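Local coordinates for alginate lyase (PDB 6KCW), which cleaves alginate as a bacterial polysaccharide lyase of family 36, using a lysine as both catalytic base and catalytic acid, at residues A[179-184]-A[193-198]. Sequence-based numbering, arbitrary orientation.
Sequences GRAQII and TAIRWT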
loop_
_atom_site.group_PDB
_atom_site.type_symbol
_atom_site.label_atom_id
_atom_site.label_comp_id
_atom_site.label_asym_id
_atom_site.label_seq_id
_atom_site.Cartn_x
_atom_site.Cartn_y
_atom_site.Cartn_z
ATOM N N GLY A 179 -1.894 -19.693 0.155
ATOM C CA GLY A 179 -2.322 -18.315 0.033
ATOM C C GLY A 179 -1.965 -17.744 -1.326
ATOM O O GLY A 179 -1.567 -18.453 -2.249
ATOM N N ARG A 180 -2.102 -16.426 -1.444
ATOM C CA ARG A 180 -1.804 -15.769 -2.709
ATOM C C ARG A 180 -1.492 -14.302 -2.466
ATOM O O ARG A 180 -2.175 -13.645 -1.678
ATOM C CB ARG A 180 -2.982 -15.882 -3.689
ATOM C CG ARG A 180 -2.596 -15.680 -5.138
ATOM C CD ARG A 180 -2.240 -17.029 -5.805
ATOM N NE ARG A 180 -2.180 -16.877 -7.259
ATOM C CZ ARG A 180 -3.123 -17.289 -8.103
ATOM N NH1 ARG A 180 -4.202 -17.911 -7.645
ATOM N NH2 ARG A 180 -2.975 -17.103 -9.410
ATOM N N ALA A 181 -0.485 -13.786 -3.174
ATOM C CA ALA A 181 -0.205 -12.351 -3.217
ATOM C C ALA A 181 -0.051 -11.923 -4.671
ATOM O O ALA A 181 0.778 -12.481 -5.394
ATOM C CB ALA A 181 1.062 -12.013 -2.417
ATOM N N GLN A 182 -0.825 -10.931 -5.101
ATOM C CA GLN A 182 -0.811 -10.531 -6.502
ATOM C C GLN A 182 -0.857 -9.017 -6.632
ATOM O O GLN A 182 -1.652 -8.353 -5.959
ATOM C CB GLN A 182 -1.988 -11.153 -7.260
ATOM C CG GLN A 182 -2.117 -10.723 -8.727
ATOM C CD GLN A 182 -3.348 -11.314 -9.408
ATOM O OE1 GLN A 182 -4.347 -10.625 -9.630
ATOM N NE2 GLN A 182 -3.278 -12.595 -9.741
ATOM N N ILE A 183 -0.015 -8.480 -7.523
ATOM C CA ILE A 183 -0.039 -7.071 -7.911
ATOM C C ILE A 183 -0.057 -6.968 -9.431
ATOM O O ILE A 183 0.819 -7.520 -10.103
ATOM C CB ILE A 183 1.173 -6.301 -7.362
ATOM C CG1 ILE A 183 1.165 -6.299 -5.829
ATOM C CG2 ILE A 183 1.177 -4.868 -7.919
ATOM C CD1 ILE A 183 2.433 -5.787 -5.238
ATOM N N ILE A 184 -1.030 -6.234 -9.968
ATOM C CA ILE A 184 -1.182 -6.028 -11.410
ATOM C C ILE A 184 -1.173 -4.528 -11.670
ATOM O O ILE A 184 -1.979 -3.791 -11.090
ATOM C CB ILE A 184 -2.478 -6.663 -11.953
ATOM C CG1 ILE A 184 -2.676 -8.083 -11.412
ATOM C CG2 ILE A 184 -2.466 -6.682 -13.482
ATOM C CD1 ILE A 184 -1.746 -9.124 -12.021
ATOM N N THR A 193 2.056 -14.779 -7.068
ATOM C CA THR A 193 2.677 -15.955 -6.480
ATOM C C THR A 193 1.780 -16.572 -5.416
ATOM O O THR A 193 1.054 -15.870 -4.703
ATOM C CB THR A 193 4.024 -15.635 -5.828
ATOM O OG1 THR A 193 4.531 -16.822 -5.196
ATOM C CG2 THR A 193 3.851 -14.572 -4.771
ATOM N N ALA A 194 1.855 -17.893 -5.300
ATOM C CA ALA A 194 1.313 -18.521 -4.118
ATOM C C ALA A 194 2.261 -18.229 -2.963
ATOM O O ALA A 194 3.442 -17.936 -3.164
ATOM C CB ALA A 194 1.117 -20.020 -4.346
ATOM N N ILE A 195 1.736 -18.269 -1.740
ATOM C CA ILE A 195 2.465 -17.724 -0.601
ATOM C C ILE A 195 1.900 -18.325 0.672
ATOM O O ILE A 195 0.749 -18.761 0.718
ATOM C CB ILE A 195 2.367 -16.176 -0.588
ATOM C CG1 ILE A 195 3.468 -15.551 0.262
ATOM C CG2 ILE A 195 1.013 -15.740 -0.079
ATOM C CD1 ILE A 195 3.378 -14.030 0.350
ATOM N N ARG A 196 2.725 -18.356 1.714
ATOM C CA ARG A 196 2.300 -18.671 3.067
ATOM C C ARG A 196 2.358 -17.375 3.860
ATOM O O ARG A 196 3.427 -16.764 3.963
ATOM C CB ARG A 196 3.197 -19.757 3.662
ATOM C CG ARG A 196 2.972 -20.100 5.134
ATOM C CD ARG A 196 3.583 -21.461 5.462
ATOM N NE ARG A 196 5.014 -21.505 5.176
ATOM C CZ ARG A 196 5.841 -22.461 5.609
ATOM N NH1 ARG A 196 5.389 -23.473 6.355
ATOM N NH2 ARG A 196 7.134 -22.400 5.308
ATOM N N TRP A 197 1.203 -16.924 4.359
ATOM C CA TRP A 197 1.141 -15.709 5.165
ATOM C C TRP A 197 1.384 -15.986 6.638
ATOM O O TRP A 197 2.116 -15.242 7.298
ATOM C CB TRP A 197 -0.221 -15.022 5.036
ATOM C CG TRP A 197 -0.533 -14.545 3.672
ATOM C CD1 TRP A 197 -1.383 -15.117 2.797
ATOM C CD2 TRP A 197 -0.001 -13.380 3.025
ATOM N NE1 TRP A 197 -1.418 -14.392 1.635
ATOM C CE2 TRP A 197 -0.578 -13.316 1.750
ATOM C CE3 TRP A 197 0.908 -12.386 3.407
ATOM C CZ2 TRP A 197 -0.281 -12.299 0.838
ATOM C CZ3 TRP A 197 1.207 -11.384 2.509
ATOM C CH2 TRP A 197 0.614 -11.348 1.233
ATOM N N THR A 198 0.759 -17.040 7.158
ATOM C CA THR A 198 0.718 -17.312 8.583
ATOM C C THR A 198 0.882 -18.809 8.810
ATOM O O THR A 198 0.577 -19.627 7.931
ATOM C CB THR A 198 -0.614 -16.837 9.187
ATOM O OG1 THR A 198 -1.696 -17.498 8.525
ATOM C CG2 THR A 198 -0.802 -15.335 8.995
#
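A181 and T193 face each other as an antiparallel hydrogen-bonded pair within the hairpin of strands 179-185 and 188-195. A181 N reaches T193 O at 3.0 Å, and T193 N answers to A181 O at 3.1 Å; both bonds are almost straight. Toward the open end of the hairpin the pairing deteriorates: the bond from G179 N to I195 O is bent to 127° and weak, and the return from I195 N to G179 O is also weak. CA-H...O contacts from A194 CA to G179 O and from R180 CA to T193 O accompany these bonds.

The apolar contacts gather on the face that bears A181, T193 and I195, against which the indole of W197 lies. Its chi1 of -63° sets CG anti to the carbonyl carbon. The ring lies alongside 179-184, with CZ2 3.5 Å and CH2 3.7 Å from A181 CB. I195 CG2 sits 3.2 Å above one face of the indole, offset toward the rim, while L116 and I134, from strands 113-122 and 128-135 of the second sheet, also touch W197, which places the indole between the two sheets.

Polar side-chain contacts are fewer. R180 O lies at the edge of the indole, in its plane, and takes a weak bond from W197 NE1 at 3.5 Å; NE1 also has a weak bond to K170 O. On the other side of the sheet, the aliphatic CG and CD of R180 pass T193 O, and its NE forms a salt bridge with D192.

An alanine in place of W197 would probably leave A181 CB and I195 CG2 without their aromatic neighbour and R180 O without its indole donor. The backbone thus fixes the register near T193, whereas near I195, where the backbone bonds are weak, the indole probably helps hold the following chain against 179-184 in this concanavalin-like lyase fold.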